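Local coordinates for phage-related conserved hypothetical protein, BB2244 (Bordetella bronchiseptica, PDB 2BDV), which is of unknown function but, as an SRAP-family (SOS response associated peptidase) protein, may recognise abasic sites in single-stranded DNA as its relatives HMCES and YedK do, at residues Tyr14-Trp19 / Leu43-Arg47; Gly3-Ser9 / Val97-Tyr103; Met89-Ile95 / Ala130-Arg136. All coordinates share one frame. Residue numbers count along the deposited sequence, not the author numbering.

Contact 1: Tyr14-Trp19 / Leu43-Arg47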
loop_
_atom_site.group_PDB
_atom_site.type_symbol
_atom_site.label_atom_id
_atom_site.label_comp_id
_atom_site.label_asym_id
_atom_site.label_seq_id
_atom_site.Cartn_x
_atom_site.Cartn_y
_atom_site.Cartn_z
ATOM N N TYR A 14 2.948 9.406 11.388
ATOM C CA TYR A 14 2.296 8.147 11.024
ATOM C C TYR A 14 2.023 7.311 12.266
ATOM O O TYR A 14 0.951 6.736 12.417
ATOM C CB TYR A 14 3.157 7.327 10.053
ATOM C CG TYR A 14 3.379 7.984 8.703
ATOM C CD1 TYR A 14 2.343 8.642 8.055
ATOM C CD2 TYR A 14 4.627 7.957 8.088
ATOM C CE1 TYR A 14 2.535 9.271 6.831
ATOM C CE2 TYR A 14 4.837 8.578 6.858
ATOM C CZ TYR A 14 3.782 9.238 6.237
ATOM O OH TYR A 14 3.981 9.885 5.042
ATOM N N VAL A 15 3.007 7.241 13.153
ATOM C CA VAL A 15 2.866 6.477 14.385
ATOM C C VAL A 15 1.786 7.086 15.277
ATOM O O VAL A 15 0.978 6.368 15.855
ATOM C CB VAL A 15 4.195 6.453 15.161
ATOM C CG1 VAL A 15 3.979 5.881 16.561
ATOM C CG2 VAL A 15 5.217 5.625 14.400
ATOM N N GLU A 16 1.791 8.411 15.386
ATOM C CA GLU A 16 0.823 9.130 16.209
ATOM C C GLU A 16 -0.614 8.807 15.788
ATOM O O GLU A 16 -1.502 8.699 16.631
ATOM C CB GLU A 16 1.093 10.641 16.117
ATOM C CG GLU A 16 0.078 11.551 16.818
ATOM C CD GLU A 16 0.031 11.390 18.336
ATOM O OE1 GLU A 16 -0.782 12.090 18.977
ATOM O OE2 GLU A 16 0.798 10.572 18.893
ATOM N N ILE A 17 -0.837 8.636 14.490
ATOM C CA ILE A 17 -2.170 8.322 13.998
ATOM C C ILE A 17 -2.557 6.870 14.264
ATOM O O ILE A 17 -3.687 6.587 14.672
ATOM C CB ILE A 17 -2.286 8.606 12.491
ATOM C CG1 ILE A 17 -2.138 10.106 12.247
ATOM C CG2 ILE A 17 -3.614 8.083 11.959
ATOM C CD1 ILE A 17 -2.297 10.519 10.815
ATOM N N LEU A 18 -1.627 5.944 14.040
ATOM C CA LEU A 18 -1.918 4.527 14.262
ATOM C C LEU A 18 -1.866 4.146 15.741
ATOM O O LEU A 18 -2.770 3.486 16.264
ATOM C CB LEU A 18 -0.942 3.648 13.470
ATOM C CG LEU A 18 -1.067 2.129 13.663
ATOM C CD1 LEU A 18 -2.428 1.653 13.162
ATOM C CD2 LEU A 18 0.052 1.431 12.903
ATOM N N TRP A 19 -0.804 4.565 16.415
ATOM C CA TRP A 19 -0.641 4.263 17.829
ATOM C C TRP A 19 -0.568 5.562 18.620
ATOM O O TRP A 19 0.501 5.954 19.092
ATOM C CB TRP A 19 0.636 3.436 18.040
ATOM C CG TRP A 19 0.604 2.098 17.374
ATOM C CD1 TRP A 19 -0.343 1.124 17.534
ATOM C CD2 TRP A 19 1.586 1.557 16.477
ATOM N NE1 TRP A 19 -0.008 0.013 16.796
ATOM C CE2 TRP A 19 1.171 0.254 16.138
ATOM C CE3 TRP A 19 2.780 2.049 15.929
ATOM C CZ2 TRP A 19 1.902 -0.567 15.275
ATOM C CZ3 TRP A 19 3.512 1.228 15.067
ATOM C CH2 TRP A 19 3.069 -0.061 14.751
ATOM N N LEU A 43 8.388 3.292 4.036
ATOM C CA LEU A 43 8.144 3.141 5.461
ATOM C C LEU A 43 6.913 2.271 5.633
ATOM O O LEU A 43 5.970 2.364 4.845
ATOM C CB LEU A 43 7.859 4.490 6.104
ATOM C CG LEU A 43 9.057 5.363 6.455
ATOM C CD1 LEU A 43 8.589 6.753 6.835
ATOM C CD2 LEU A 43 9.821 4.704 7.607
ATOM N N THR A 44 6.926 1.419 6.653
ATOM C CA THR A 44 5.779 0.565 6.955
ATOM C C THR A 44 5.671 0.446 8.471
ATOM O O THR A 44 6.646 0.660 9.196
ATOM C CB THR A 44 5.908 -0.890 6.380
ATOM O OG1 THR A 44 6.776 -1.668 7.212
ATOM C CG2 THR A 44 6.454 -0.879 4.960
HETATM N N MSE A 45 4.478 0.113 8.941
HETATM C CA MSE A 45 4.241 -0.080 10.361
HETATM C C MSE A 45 3.649 -1.471 10.527
HETATM O O MSE A 45 2.801 -1.886 9.732
HETATM C CB MSE A 45 3.302 0.999 10.895
HETATM C CG MSE A 45 3.926 2.382 10.794
HETATM SE SE MSE A 45 2.963 3.769 11.719
HETATM C CE MSE A 45 1.590 4.057 10.421
ATOM N N HIS A 46 4.113 -2.191 11.548
ATOM C CA HIS A 46 3.661 -3.562 11.789
ATOM C C HIS A 46 4.090 -4.145 13.136
ATOM O O HIS A 46 4.823 -3.523 13.900
ATOM C CB HIS A 46 4.204 -4.470 10.686
ATOM C CG HIS A 46 5.699 -4.575 10.683
ATOM N ND1 HIS A 46 6.405 -5.213 11.682
ATOM C CD2 HIS A 46 6.624 -4.096 9.815
ATOM C CE1 HIS A 46 7.701 -5.124 11.429
ATOM N NE2 HIS A 46 7.859 -4.452 10.304
ATOM N N ARG A 47 3.630 -5.365 13.393
ATOM C CA ARG A 47 3.955 -6.092 14.612
ATOM C C ARG A 47 4.292 -7.527 14.199
ATOM O O ARG A 47 3.818 -8.494 14.796
ATOM C CB ARG A 47 2.756 -6.066 15.564
ATOM C CG ARG A 47 2.282 -4.654 15.850
ATOM C CD ARG A 47 1.060 -4.635 16.736
ATOM N NE ARG A 47 1.314 -5.199 18.059
ATOM C CZ ARG A 47 0.363 -5.381 18.970
ATOM N NH1 ARG A 47 0.655 -5.902 20.152
ATOM N NH2 ARG A 47 -0.891 -5.049 18.683
#
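This is helix-on-sheet packing within the SRAP fold: the end of the helix, 14-18, lies over strand 43-46 with axes 10.2 Å apart and 28° from parallel. The side chains meet through apolar packing that turns on Met-45, a selenomethionine. Its m,t,m conformation reaches out to the helix and then bends, so that SE comes 4.0 Å from Val-15 CG2, while Leu-18, in the t,p rotamer, sets CD2 3.8 Å from Met-45 CB. At the helix end Trp-19 leaves helical geometry and, with chi1 m, lays its indole along the strand: CH2 is 4.0 Å from Met-45 CB and CZ2 4.1 Å from Arg-47 CG. Met-45 SE sits obliquely 5.0 Å from the centroid of the Trp-19 six-membered ring, a Met-aromatic contact. Tyr-14, also m, presents its ring edge to Leu-43, CE2 to CD1 4.2 Å, and its hydroxyl hydrogen-bonds to Asp-100. The tip of the selenomethionine, Met-45 CE, ends 3.6 Å from Tyr-14 CB and 3.4 Å from Tyr-14 O.

Contact 2: Gly3-Ser9 / Val97-Tyr103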
loop_
_atom_site.group_PDB
_atom_site.type_symbol
_atom_site.label_atom_id
_atom_site.label_comp_id
_atom_site.label_asym_id
_atom_site.label_seq_id
_atom_site.Cartn_x
_atom_site.Cartn_y
_atom_site.Cartn_z
ATOM N N GLY A 3 0.376 2.171 -8.259
ATOM C CA GLY A 3 1.747 1.943 -8.667
ATOM C C GLY A 3 2.742 2.957 -8.158
ATOM O O GLY A 3 3.942 2.818 -8.383
ATOM N N ARG A 4 2.251 3.966 -7.451
ATOM C CA ARG A 4 3.111 5.014 -6.937
ATOM C C ARG A 4 2.439 5.654 -5.724
ATOM O O ARG A 4 1.235 5.904 -5.738
ATOM C CB ARG A 4 3.312 6.066 -8.030
ATOM C CG ARG A 4 4.582 6.886 -7.920
ATOM C CD ARG A 4 5.796 6.068 -8.354
ATOM N NE ARG A 4 5.692 5.577 -9.732
ATOM C CZ ARG A 4 5.807 6.334 -10.823
ATOM N NH1 ARG A 4 5.697 5.784 -12.028
ATOM N NH2 ARG A 4 6.035 7.634 -10.718
ATOM N N ILE A 5 3.209 5.916 -4.674
ATOM C CA ILE A 5 2.651 6.548 -3.484
ATOM C C ILE A 5 3.542 7.703 -3.043
ATOM O O ILE A 5 4.624 7.927 -3.598
ATOM C CB ILE A 5 2.547 5.578 -2.281
ATOM C CG1 ILE A 5 3.934 5.064 -1.918
ATOM C CG2 ILE A 5 1.551 4.474 -2.583
ATOM C CD1 ILE A 5 3.993 4.254 -0.614
ATOM N N ALA A 6 3.078 8.431 -2.034
ATOM C CA ALA A 6 3.834 9.550 -1.493
ATOM C C ALA A 6 3.909 9.481 0.031
ATOM O O ALA A 6 2.895 9.300 0.701
ATOM C CB ALA A 6 3.201 10.880 -1.929
ATOM N N GLN A 7 5.126 9.597 0.561
ATOM C CA GLN A 7 5.366 9.605 2.004
ATOM C C GLN A 7 6.152 10.882 2.297
ATOM O O GLN A 7 7.388 10.887 2.297
ATOM C CB GLN A 7 6.172 8.382 2.448
ATOM C CG GLN A 7 5.403 7.066 2.362
ATOM C CD GLN A 7 6.173 5.884 2.945
ATOM O OE1 GLN A 7 7.401 5.831 2.871
ATOM N NE2 GLN A 7 5.447 4.920 3.511
ATOM N N LYS A 8 5.424 11.968 2.540
ATOM C CA LYS A 8 6.048 13.257 2.811
ATOM C C LYS A 8 5.946 13.785 4.241
ATOM O O LYS A 8 6.666 14.713 4.607
ATOM C CB LYS A 8 5.520 14.297 1.827
ATOM C CG LYS A 8 4.054 14.173 1.479
ATOM C CD LYS A 8 3.761 14.983 0.218
ATOM C CE LYS A 8 2.272 15.114 -0.030
ATOM N NZ LYS A 8 1.990 15.934 -1.244
ATOM N N SER A 9 5.064 13.205 5.047
ATOM C CA SER A 9 4.931 13.638 6.432
ATOM C C SER A 9 6.047 13.058 7.276
ATOM O O SER A 9 6.695 12.086 6.893
ATOM C CB SER A 9 3.600 13.185 7.025
ATOM O OG SER A 9 2.521 13.843 6.405
ATOM N N VAL A 97 1.019 0.374 5.350
ATOM C CA VAL A 97 1.941 1.227 4.617
ATOM C C VAL A 97 1.390 2.643 4.665
ATOM O O VAL A 97 0.409 2.963 3.983
ATOM C CB VAL A 97 2.062 0.826 3.132
ATOM C CG1 VAL A 97 3.006 1.789 2.425
ATOM C CG2 VAL A 97 2.579 -0.600 3.002
ATOM N N PRO A 98 2.004 3.512 5.478
ATOM C CA PRO A 98 1.537 4.894 5.580
ATOM C C PRO A 98 1.781 5.672 4.285
ATOM O O PRO A 98 2.755 5.415 3.569
ATOM C CB PRO A 98 2.339 5.433 6.758
ATOM C CG PRO A 98 3.597 4.655 6.691
ATOM C CD PRO A 98 3.111 3.265 6.412
ATOM N N ALA A 99 0.885 6.616 3.995
ATOM C CA ALA A 99 0.974 7.434 2.792
ATOM C C ALA A 99 0.120 8.701 2.850
ATOM O O ALA A 99 -1.006 8.700 3.356
ATOM C CB ALA A 99 0.570 6.605 1.579
ATOM N N ASP A 100 0.664 9.782 2.311
ATOM C CA ASP A 100 -0.048 11.048 2.273
ATOM C C ASP A 100 -0.983 11.033 1.065
ATOM O O ASP A 100 -1.953 11.793 0.999
ATOM C CB ASP A 100 0.977 12.180 2.198
ATOM C CG ASP A 100 1.821 12.265 3.460
ATOM O OD1 ASP A 100 1.376 12.911 4.426
ATOM O OD2 ASP A 100 2.915 11.663 3.506
ATOM N N GLY A 101 -0.687 10.137 0.128
ATOM C CA GLY A 101 -1.487 9.995 -1.081
ATOM C C GLY A 101 -0.850 9.048 -2.096
ATOM O O GLY A 101 0.193 8.446 -1.828
ATOM N N TRP A 102 -1.469 8.901 -3.264
ATOM C CA TRP A 102 -0.928 8.017 -4.290
ATOM C C TRP A 102 -1.215 8.588 -5.678
ATOM O O TRP A 102 -1.974 9.554 -5.821
ATOM C CB TRP A 102 -1.513 6.595 -4.146
ATOM C CG TRP A 102 -2.979 6.448 -4.512
ATOM C CD1 TRP A 102 -3.485 6.042 -5.710
ATOM C CD2 TRP A 102 -4.111 6.735 -3.678
ATOM N NE1 TRP A 102 -4.861 6.057 -5.682
ATOM C CE2 TRP A 102 -5.274 6.478 -4.445
ATOM C CE3 TRP A 102 -4.260 7.186 -2.355
ATOM C CZ2 TRP A 102 -6.567 6.654 -3.940
ATOM C CZ3 TRP A 102 -5.547 7.362 -1.851
ATOM C CH2 TRP A 102 -6.684 7.095 -2.647
ATOM N N TYR A 103 -0.602 8.000 -6.700
ATOM C CA TYR A 103 -0.806 8.486 -8.053
ATOM C C TYR A 103 -1.471 7.483 -8.979
ATOM O O TYR A 103 -1.256 6.281 -8.864
ATOM C CB TYR A 103 0.523 8.890 -8.683
ATOM C CG TYR A 103 1.356 9.851 -7.872
ATOM C CD1 TYR A 103 2.174 9.397 -6.836
ATOM C CD2 TYR A 103 1.353 11.211 -8.163
ATOM C CE1 TYR A 103 2.974 10.273 -6.117
ATOM C CE2 TYR A 103 2.146 12.096 -7.451
ATOM C CZ TYR A 103 2.956 11.620 -6.430
ATOM O OH TYR A 103 3.749 12.504 -5.736
HETATM O O HOH W 1 -1.016 4.029 -10.078
#
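Strand 5-7 runs past a corner in the other segment: the chain turns at Asp-100, so 97-99 crosses it at 82° while 101-103 runs antiparallel at 147°. Ile-5 and Trp-102 form a non-hydrogen-bonded pair with CA atoms only 4.0 Å apart. Backbone bonds flank it, Tyr-103 N to Arg-4 O and Ala-6 N to Gly-101 O, both 2.9 Å; at the corner, Asp-100 N reaches Ala-6 O at 2.8 Å. A water joins Gly-3 N (2.9 Å) to Tyr-103 O (2.6 Å), near the chain's N-terminus, where SRAP relatives carry their DNA-linking cysteine. Ile-5 packs CG2 against Trp-102 CB (4.0 Å) and CD1 against Val-97 CG1 (4.0 Å), filling the angle between the two strands. Ala-6 meets the Tyr-103 ring, whose hydroxyl bonds to Tyr-34. Gln-7 NE2 donates to Pro-98 O at 2.7 Å. Asp-100 OD2 accepts from Lys-8 N (2.7 Å) and Ser-9 N (3.1 Å). Asp-100 OD1 takes the very short bond from Ser-9 OG (2.5 Å). With Tyr-14 OH also on OD2, several donors of the protein itself satisfy the carboxylate, which fastens the end of strand 5-7 to the corner.

Contact 3: Met89-Ile95 / Ala130-Arg136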
loop_
_atom_site.group_PDB
_atom_site.type_symbol
_atom_site.label_atom_id
_atom_site.label_comp_id
_atom_site.label_asym_id
_atom_site.label_seq_id
_atom_site.Cartn_x
_atom_site.Cartn_y
_atom_site.Cartn_z
HETATM N N MSE A 89 -0.139 -15.141 3.766
HETATM C CA MSE A 89 0.284 -13.980 4.533
HETATM C C MSE A 89 -0.843 -13.298 5.294
HETATM O O MSE A 89 -0.589 -12.522 6.207
HETATM C CB MSE A 89 0.933 -12.970 3.592
HETATM C CG MSE A 89 2.230 -13.448 2.977
HETATM SE SE MSE A 89 2.710 -12.406 1.409
HETATM C CE MSE A 89 2.113 -13.658 0.064
ATOM N N ILE A 90 -2.085 -13.587 4.915
ATOM C CA ILE A 90 -3.230 -12.973 5.563
ATOM C C ILE A 90 -3.247 -13.250 7.067
ATOM O O ILE A 90 -3.824 -12.491 7.846
ATOM C CB ILE A 90 -4.546 -13.467 4.930
ATOM C CG1 ILE A 90 -5.725 -12.716 5.550
ATOM C CG2 ILE A 90 -4.679 -14.978 5.087
ATOM C CD1 ILE A 90 -5.616 -11.204 5.377
ATOM N N GLY A 91 -2.588 -14.330 7.478
ATOM C CA GLY A 91 -2.551 -14.669 8.890
ATOM C C GLY A 91 -1.406 -14.045 9.667
ATOM O O GLY A 91 -1.621 -13.467 10.730
ATOM N N THR A 92 -0.197 -14.116 9.112
ATOM C CA THR A 92 1.000 -13.616 9.791
ATOM C C THR A 92 1.823 -12.529 9.089
ATOM O O THR A 92 2.857 -12.108 9.606
ATOM C CB THR A 92 1.934 -14.804 10.085
ATOM O OG1 THR A 92 2.417 -15.357 8.847
ATOM C CG2 THR A 92 1.170 -15.889 10.819
ATOM N N GLY A 93 1.383 -12.072 7.924
ATOM C CA GLY A 93 2.138 -11.043 7.233
ATOM C C GLY A 93 1.431 -9.704 7.077
ATOM O O GLY A 93 1.820 -8.905 6.232
ATOM N N ARG A 94 0.408 -9.448 7.892
ATOM C CA ARG A 94 -0.352 -8.198 7.807
ATOM C C ARG A 94 0.428 -6.965 8.275
ATOM O O ARG A 94 0.914 -6.909 9.406
ATOM C CB ARG A 94 -1.656 -8.306 8.608
ATOM C CG ARG A 94 -2.596 -9.433 8.164
ATOM C CD ARG A 94 -3.963 -9.322 8.860
ATOM N NE ARG A 94 -3.850 -9.418 10.316
ATOM C CZ ARG A 94 -3.987 -10.542 11.010
ATOM N NH1 ARG A 94 -4.256 -11.689 10.392
ATOM N NH2 ARG A 94 -3.841 -10.519 12.323
ATOM N N ILE A 95 0.543 -5.983 7.390
ATOM C CA ILE A 95 1.248 -4.746 7.701
ATOM C C ILE A 95 0.460 -3.544 7.188
ATOM O O ILE A 95 -0.534 -3.687 6.473
ATOM C CB ILE A 95 2.645 -4.703 7.031
ATOM C CG1 ILE A 95 2.496 -4.530 5.515
ATOM C CG2 ILE A 95 3.407 -5.990 7.325
ATOM C CD1 ILE A 95 3.768 -4.050 4.798
ATOM N N ALA A 130 -3.611 -0.942 3.888
ATOM C CA ALA A 130 -3.490 -2.311 4.365
ATOM C C ALA A 130 -2.521 -3.008 3.411
ATOM O O ALA A 130 -2.558 -2.780 2.199
ATOM C CB ALA A 130 -4.844 -2.995 4.328
ATOM N N GLY A 131 -1.651 -3.851 3.956
ATOM C CA GLY A 131 -0.693 -4.551 3.119
ATOM C C GLY A 131 -0.341 -5.936 3.617
ATOM O O GLY A 131 -0.621 -6.289 4.759
ATOM N N LEU A 132 0.281 -6.722 2.746
ATOM C CA LEU A 132 0.687 -8.081 3.076
ATOM C C LEU A 132 2.154 -8.254 2.687
ATOM O O LEU A 132 2.550 -7.981 1.549
ATOM C CB LEU A 132 -0.186 -9.091 2.319
ATOM C CG LEU A 132 -1.680 -9.137 2.657
ATOM C CD1 LEU A 132 -2.398 -10.091 1.707
ATOM C CD2 LEU A 132 -1.862 -9.582 4.104
ATOM N N SER A 133 2.952 -8.716 3.636
ATOM C CA SER A 133 4.372 -8.894 3.398
ATOM C C SER A 133 4.825 -10.316 3.700
ATOM O O SER A 133 4.263 -10.996 4.560
ATOM C CB SER A 133 5.155 -7.893 4.259
ATOM O OG SER A 133 6.536 -8.200 4.308
ATOM N N ALA A 134 5.838 -10.762 2.971
ATOM C CA ALA A 134 6.384 -12.087 3.169
ATOM C C ALA A 134 7.678 -11.966 3.965
ATOM O O ALA A 134 8.414 -12.937 4.124
ATOM C CB ALA A 134 6.651 -12.752 1.830
ATOM N N TRP A 135 7.986 -10.775 4.456
ATOM C CA TRP A 135 9.207 -10.661 5.232
ATOM C C TRP A 135 8.925 -11.136 6.654
ATOM O O TRP A 135 7.805 -11.013 7.152
ATOM C CB TRP A 135 9.716 -9.222 5.257
ATOM C CG TRP A 135 10.944 -9.075 6.089
ATOM C CD1 TRP A 135 12.235 -9.284 5.698
ATOM C CD2 TRP A 135 10.999 -8.703 7.470
ATOM N NE1 TRP A 135 13.093 -9.060 6.753
ATOM C CE2 TRP A 135 12.356 -8.700 7.853
ATOM C CE3 TRP A 135 10.029 -8.370 8.423
ATOM C CZ2 TRP A 135 12.769 -8.379 9.146
ATOM C CZ3 TRP A 135 10.434 -8.051 9.707
ATOM C CH2 TRP A 135 11.795 -8.055 10.059
ATOM N N ARG A 136 9.938 -11.710 7.290
ATOM C CA ARG A 136 9.833 -12.190 8.664
ATOM C C ARG A 136 11.215 -12.014 9.288
ATOM O O ARG A 136 12.210 -11.916 8.570
ATOM C CB ARG A 136 9.425 -13.665 8.697
ATOM C CG ARG A 136 8.070 -13.970 8.073
ATOM C CD ARG A 136 6.892 -13.512 8.926
ATOM N NE ARG A 136 5.637 -13.931 8.299
ATOM C CZ ARG A 136 5.036 -13.288 7.303
ATOM N NH1 ARG A 136 5.558 -12.168 6.814
ATOM N NH2 ARG A 136 3.932 -13.796 6.765
#
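Backbone hydrogen bonds pair 94-95 with 130-133 as an antiparallel ladder. Ile-95 and Gly-131 form a hydrogen-bonded pair, Ile-95 N to Gly-131 O 2.9 Å and Gly-131 N to Ile-95 O 2.8 Å; Arg-94 and Leu-132 are the non-hydrogen-bonded pair beside it, and Ser-133 N to Gly-93 O at 2.8 Å closes the ladder. Gly-93 leaves no room for a side chain: an ideal CB would lie 2.2 Å from Ser-133 O. Among the side-chain polar bonds, Arg-136 NH2 donates to Thr-92 OG1 (3.0 Å), linking the turns before one strand and after the other, while Arg-136 NH1, bonded to Ser-133 O (2.9 Å) and Trp-135 O (2.5 Å), holds the guanidinium against its own segment. Ser-133 OG accepts from Trp-135 N at 3.0 Å, an ST turn. Apolar packing comes from Met-89, a selenomethionine, whose SE is 4.0 Å from Ala-134 CB, and from Leu-132, whose CD2 is 4.3 Å from Ile-90 CD1. Strand 94-99 is outermost in its mixed sheet. Trp-177 of helix 171-178 packs on Ile-90, Ala-130 and Leu-132 and hydrogen-bonds through NE1 to Ile-95 O; Ala-187 of helix 184-191 touches Ile-90 and Arg-94, and Phe-147 of strand 147-151 Ile-95 and Ser-133.

In the fold
Strand 94-99 ties the three sites together: its start pairs with 126-133 in contact 3, its end turns the corner of contact 2, and between them Met-45 of contact 1 is backbone hydrogen-bonded to Leu-96. All three are largely buried. Contact 2 lies nearest the chain's centre, about 8 Å between centres, against 12 and 13 Å for contacts 3 and 1; only in contact 3 is one of the touching residues, Thr-92, exposed. Their chemistry differs with the elements they join: helix on strand in contact 1 is apolar packing, contact 2 mixes backbone ladder with a carboxylate hub, and contact 3 adds an arginine on its partly exposed side. Gln-7 NE2 of contact 2 also reaches Leu-43 O of contact 1, 2.9 Å, a probable hydrogen bond.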